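Local coordinates for protein probable porin (Pseudomonas aeruginosa, PDB 4FSO) that probably acts as a porin, a beta-barrel channel of the OprD family that lets small solutes cross the outer membrane, at residues Lys182-Asp187 with Ala285-Tyr290; Asp125-Lys130 with Gln221-Ala226. All coordinates share one frame; numbering follows the deposited sequence.

Both contacts involve loops of an OprD-family beta-barrel. Contact 1 is made loop to loop: 182-187 and 285-290 each lie in a long connection between barrel strands. Contact 2 lies nearer the centre of the chain and is made loop to wall: the hairpin turn in 125-130 meets strand 219-231. Both contacts are buried where they touch, though several residues of 182-187 are exposed. Contact 1 centres on one tyrosine, whose ring packs on the other loop and whose hydroxyl points at a backbone carbonyl. Contact 2 is mostly apolar, with a water bridge at one side. Their centres are 18 Å apart, but Pro289 O and Gln221 NE2 join them at 3.0 Å by a probable hydrogen bond.

Contact 1. Residues Lys182-Asp187 with Ala285-Tyr290; sequences KRYACD and ASSMPY
Tyr184 carries this contact, with its ring reaching across to Ser286, Ser287 and Pro289. The setting is a pair of long loops of an OprD-type beta-barrel. One links strands 173-174 and 193-203. The other follows strand 273-283, and its place in the strand order is consistent with the seventh outer loop, which folds inward in OprD-family channels. Tyr184 CG lies anti to the carbonyl carbon, beside the backbone N (chi1 -64°), and this sends the phenol toward 285-290. Its OH donates a hydrogen bond to the backbone O of Ser287. The modelled length from Tyr184 OH to Ser287 O is 2.4 Å, which is very short and doubtful as an exact value. If the bond is real, the buried hydroxyl has an acceptor in Ser287 O. Ser286 CB sits at the hydroxyl end of the ring, near its plane, 3.3 Å from Tyr184 OH. The OG of Ser286 turns to another partner, the backbone N of Asp258. Ser287 OG approaches the ring obliquely at CE2. A bound calcium ion lies about 4 Å from the Ser287 side chain, measured to the nearest atom. Pro289 comes obliquely as well, with its CA 3.7 Å from Tyr184 CE2. Its CB is 3.9 Å from the same ring carbon, so the CA-CB side of the pyrrolidine ring packs against this corner. Beyond Tyr184 the loop leaves 285-290 behind. Cys186 is poorly ordered, yet its SG forms a disulfide with Cys179 SG, a covalent link within the same loop.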
loop_
_atom_site.group_PDB
_atom_site.type_symbol
_atom_site.label_atom_id
_atom_site.label_comp_id
_atom_site.label_asym_id
_atom_site.label_seq_id
_atom_site.Cartn_x
_atom_site.Cartn_y
_atom_site.Cartn_z
ATOM N N LYS A 182 1.943 -19.360 1.162
ATOM C CA LYS A 182 2.739 -20.348 1.878
ATOM C C LYS A 182 3.998 -19.746 2.499
ATOM O O LYS A 182 4.190 -18.523 2.510
ATOM N N ARG A 183 4.858 -20.624 3.001
ATOM C CA ARG A 183 5.987 -20.203 3.809
ATOM C C ARG A 183 5.436 -19.926 5.195
ATOM O O ARG A 183 5.224 -20.854 5.980
ATOM N N TYR A 184 5.181 -18.649 5.473
ATOM C CA TYR A 184 4.568 -18.228 6.730
ATOM C C TYR A 184 3.220 -18.883 6.934
ATOM O O TYR A 184 2.372 -18.880 6.034
ATOM C CB TYR A 184 4.372 -16.726 6.734
ATOM C CG TYR A 184 5.657 -15.960 6.677
ATOM C CD1 TYR A 184 6.843 -16.505 7.168
ATOM C CD2 TYR A 184 5.691 -14.695 6.128
ATOM C CE1 TYR A 184 8.036 -15.790 7.110
ATOM C CE2 TYR A 184 6.859 -13.978 6.067
ATOM C CZ TYR A 184 8.033 -14.518 6.554
ATOM O OH TYR A 184 9.186 -13.761 6.476
ATOM N N ALA A 185 3.015 -19.437 8.124
ATOM C CA ALA A 185 1.773 -20.148 8.397
ATOM C C ALA A 185 0.562 -19.198 8.462
ATOM O O ALA A 185 0.659 -18.052 8.921
ATOM C CB ALA A 185 1.896 -21.013 9.667
ATOM N N CYS A 186 -0.571 -19.683 7.969
ATOM C CA CYS A 186 -1.792 -18.897 7.964
ATOM C C CYS A 186 -2.354 -18.804 9.375
ATOM O O CYS A 186 -2.108 -19.697 10.190
ATOM C CB CYS A 186 -2.798 -19.500 6.980
ATOM S SG CYS A 186 -2.446 -19.017 5.265
ATOM N N ASP A 187 -3.068 -17.711 9.670
ATOM C CA ASP A 187 -3.699 -17.505 10.984
ATOM C C ASP A 187 -2.646 -17.351 12.104
ATOM O O ASP A 187 -2.847 -17.781 13.239
ATOM C CB ASP A 187 -4.688 -18.650 11.284
ATOM C CG ASP A 187 -5.812 -18.250 12.230
ATOM O OD1 ASP A 187 -5.567 -17.463 13.168
ATOM O OD2 ASP A 187 -6.949 -18.743 12.043
ATOM N N ALA A 285 16.861 -15.971 5.101
ATOM C CA ALA A 285 16.146 -17.235 4.941
ATOM C C ALA A 285 14.668 -17.023 4.579
ATOM O O ALA A 285 14.030 -17.873 3.960
ATOM C CB ALA A 285 16.256 -18.052 6.221
ATOM N N SER A 286 14.135 -15.876 4.972
ATOM C CA SER A 286 12.697 -15.659 4.957
ATOM C C SER A 286 12.320 -14.771 3.821
ATOM O O SER A 286 13.155 -14.044 3.282
ATOM C CB SER A 286 12.249 -14.969 6.246
ATOM O OG SER A 286 12.632 -15.727 7.354
ATOM N N SER A 287 11.039 -14.818 3.486
ATOM C CA SER A 287 10.437 -13.754 2.690
ATOM C C SER A 287 10.290 -12.516 3.588
ATOM O O SER A 287 10.435 -12.614 4.804
ATOM C CB SER A 287 9.061 -14.199 2.155
ATOM O OG SER A 287 8.070 -14.244 3.183
ATOM N N MET A 288 10.007 -11.359 3.005
ATOM C CA MET A 288 9.716 -10.172 3.812
ATOM C C MET A 288 8.332 -10.259 4.480
ATOM O O MET A 288 7.318 -10.451 3.820
ATOM C CB MET A 288 9.849 -8.887 2.997
ATOM C CG MET A 288 9.578 -7.665 3.838
ATOM S SD MET A 288 9.322 -6.154 2.891
ATOM C CE MET A 288 8.582 -5.127 4.146
ATOM N N PRO A 289 8.290 -10.144 5.811
ATOM C CA PRO A 289 6.974 -10.266 6.447
ATOM C C PRO A 289 6.154 -8.963 6.364
ATOM O O PRO A 289 6.704 -7.877 6.318
ATOM C CB PRO A 289 7.333 -10.592 7.905
ATOM C CG PRO A 289 8.646 -9.900 8.121
ATOM C CD PRO A 289 9.385 -10.012 6.794
ATOM N N TYR A 290 4.838 -9.083 6.338
ATOM C CA TYR A 290 3.984 -7.922 6.482
ATOM C C TYR A 290 2.591 -8.345 6.890
ATOM O O TYR A 290 2.298 -9.543 6.935
ATOM C CB TYR A 290 3.936 -7.082 5.215
ATOM C CG TYR A 290 3.618 -7.819 3.930
ATOM C CD1 TYR A 290 4.605 -8.532 3.260
ATOM C CD2 TYR A 290 2.346 -7.746 3.346
ATOM C CE1 TYR A 290 4.345 -9.170 2.068
ATOM C CE2 TYR A 290 2.066 -8.395 2.138
ATOM C CZ TYR A 290 3.081 -9.103 1.504
ATOM O OH TYR A 290 2.865 -9.749 0.308
#

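Contact 2. Residues Asp125-Lys130 with Gln221-Ala226; sequences DMPLLK and QRYLGA
Tyr223 presents one ring face to Pro127. Pro127 CB stands over the centre of that face, 3.6 Å from the ring centroid and only 5° off the normal, which makes this a CH-pi contact. Pro127 CG lies over the same face, shifted toward CE2 of Tyr223 at 3.7 Å. The two side chains cross at about a right angle. Phe244 also meets the Tyr223 ring, with the two planes at about 50°. Leu128 CD1 comes in obliquely and touches the base of the side chain, 3.6 Å from Tyr223 CB. With CG of Tyr223 trans to the backbone N (chi1 166°), the ring extends from the strand toward the hairpin. Its hydroxyl has a partner on the neighbouring strand, OE1 of Gln209. The motif is a beta hairpin with a two-residue loop, resting on a barrel wall. Strands 121-126 and 129-131 are joined by a type I turn from Met126 to Leu129, with Pro127 and Leu128 at its corners. Its place in the chain is consistent with the third outer loop, which folds into the channel in OprD-family porins. Met126 N donates to Leu129 O at 2.9 Å, pairing the two arms next to the turn. At its far end, Lys130 NZ forms a salt bridge to Asp125 OD1 at 3.3 Å. Gln221 runs past Leu128 in the opposite direction, with its chain extended. One water spans the gap at this side, giving one bond to Leu128 O at 2.7 Å and another to Gln221 OE1 at 2.8 Å. The other end of that amide, Gln221 NE2, is hydrogen-bonded to Ser246 OG.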
loop_
_atom_site.group_PDB
_atom_site.type_symbol
_atom_site.label_atom_id
_atom_site.label_comp_id
_atom_site.label_asym_id
_atom_site.label_seq_id
_atom_site.Cartn_x
_atom_site.Cartn_y
_atom_site.Cartn_z
ATOM N N ASP A 125 -1.556 4.352 6.685
ATOM C CA ASP A 125 -0.790 4.394 5.452
ATOM C C ASP A 125 0.643 4.821 5.745
ATOM O O ASP A 125 0.922 6.004 5.905
ATOM C CB ASP A 125 -1.425 5.347 4.451
ATOM C CG ASP A 125 -1.100 4.979 3.025
ATOM O OD1 ASP A 125 -0.917 3.771 2.751
ATOM O OD2 ASP A 125 -1.037 5.891 2.177
ATOM N N MET A 126 1.550 3.851 5.809
ATOM C CA MET A 126 2.929 4.100 6.252
ATOM C C MET A 126 3.823 2.902 5.874
ATOM O O MET A 126 3.311 1.817 5.644
ATOM C CB MET A 126 2.941 4.343 7.769
ATOM C CG MET A 126 2.151 3.307 8.584
ATOM S SD MET A 126 2.787 3.117 10.248
ATOM C CE MET A 126 4.570 2.884 9.903
ATOM N N PRO A 127 5.156 3.089 5.815
ATOM C CA PRO A 127 6.064 2.016 5.354
ATOM C C PRO A 127 5.901 0.633 6.009
ATOM O O PRO A 127 6.044 -0.370 5.312
ATOM C CB PRO A 127 7.457 2.599 5.648
ATOM C CG PRO A 127 7.248 4.066 5.438
ATOM C CD PRO A 127 5.909 4.323 6.102
ATOM N N LEU A 128 5.608 0.576 7.307
ATOM C CA LEU A 128 5.438 -0.704 7.985
ATOM C C LEU A 128 4.020 -1.281 7.763
ATOM O O LEU A 128 3.785 -2.484 7.935
ATOM C CB LEU A 128 5.796 -0.557 9.473
ATOM C CG LEU A 128 7.263 -0.697 9.950
ATOM C CD1 LEU A 128 8.297 -0.302 8.933
ATOM C CD2 LEU A 128 7.498 0.112 11.196
ATOM N N LEU A 129 3.087 -0.420 7.352
ATOM C CA LEU A 129 1.717 -0.838 7.036
ATOM C C LEU A 129 1.056 0.071 5.965
ATOM O O LEU A 129 0.528 1.152 6.276
ATOM C CB LEU A 129 0.855 -0.899 8.317
ATOM C CG LEU A 129 -0.391 -1.814 8.389
ATOM C CD1 LEU A 129 -1.184 -1.570 9.669
ATOM C CD2 LEU A 129 -1.334 -1.712 7.184
ATOM N N LYS A 130 1.102 -0.354 4.707
ATOM C CA LYS A 130 0.347 0.330 3.646
ATOM C C LYS A 130 -0.996 -0.322 3.653
ATOM O O LYS A 130 -1.070 -1.513 3.389
ATOM C CB LYS A 130 0.942 0.073 2.249
ATOM C CG LYS A 130 2.284 0.698 1.990
ATOM C CD LYS A 130 2.266 2.190 2.286
ATOM C CE LYS A 130 1.763 3.048 1.124
ATOM N NZ LYS A 130 2.046 4.507 1.400
ATOM N N GLN A 221 10.603 -5.335 12.743
ATOM C CA GLN A 221 10.979 -4.828 11.454
ATOM C C GLN A 221 11.491 -3.382 11.584
ATOM O O GLN A 221 10.875 -2.552 12.249
ATOM C CB GLN A 221 9.750 -4.923 10.532
ATOM C CG GLN A 221 9.986 -4.592 9.069
ATOM C CD GLN A 221 8.804 -5.021 8.189
ATOM O OE1 GLN A 221 7.878 -4.245 7.932
ATOM N NE2 GLN A 221 8.837 -6.266 7.733
ATOM N N ARG A 222 12.623 -3.094 10.957
ATOM C CA ARG A 222 13.141 -1.737 10.874
ATOM C C ARG A 222 13.084 -1.289 9.419
ATOM O O ARG A 222 13.101 -2.115 8.490
ATOM C CB ARG A 222 14.601 -1.666 11.332
ATOM C CG ARG A 222 14.867 -2.037 12.778
ATOM C CD ARG A 222 16.324 -1.712 13.159
ATOM N NE ARG A 222 17.296 -2.665 12.613
ATOM C CZ ARG A 222 18.545 -2.356 12.263
ATOM N NH1 ARG A 222 18.996 -1.108 12.372
ATOM N NH2 ARG A 222 19.346 -3.300 11.790
ATOM N N TYR A 223 13.056 0.024 9.231
ATOM C CA TYR A 223 12.927 0.595 7.915
ATOM C C TYR A 223 13.726 1.882 7.753
ATOM O O TYR A 223 13.692 2.741 8.617
ATOM C CB TYR A 223 11.456 0.872 7.624
ATOM C CG TYR A 223 11.246 1.765 6.416
ATOM C CD1 TYR A 223 11.151 1.223 5.135
ATOM C CD2 TYR A 223 11.147 3.153 6.553
ATOM C CE1 TYR A 223 10.949 2.038 4.017
ATOM C CE2 TYR A 223 10.960 3.976 5.448
ATOM C CZ TYR A 223 10.857 3.414 4.183
ATOM O OH TYR A 223 10.674 4.231 3.096
ATOM N N LEU A 224 14.413 2.008 6.621
ATOM C CA LEU A 224 15.025 3.255 6.173
ATOM C C LEU A 224 14.469 3.597 4.806
ATOM O O LEU A 224 14.377 2.737 3.949
ATOM C CB LEU A 224 16.525 3.111 6.007
ATOM C CG LEU A 224 17.521 3.418 7.115
ATOM C CD1 LEU A 224 16.954 3.063 8.453
ATOM C CD2 LEU A 224 18.765 2.587 6.851
ATOM N N GLY A 225 14.116 4.857 4.601
ATOM C CA GLY A 225 13.698 5.305 3.301
ATOM C C GLY A 225 14.407 6.571 2.890
ATOM O O GLY A 225 14.883 7.327 3.737
ATOM N N ALA A 226 14.485 6.796 1.583
ATOM C CA ALA A 226 14.903 8.086 1.053
ATOM C C ALA A 226 14.203 8.337 -0.276
ATOM O O ALA A 226 14.339 7.560 -1.208
ATOM C CB ALA A 226 16.432 8.162 0.903
HETATM O O HOH W 1 5.411 -4.285 9.176
#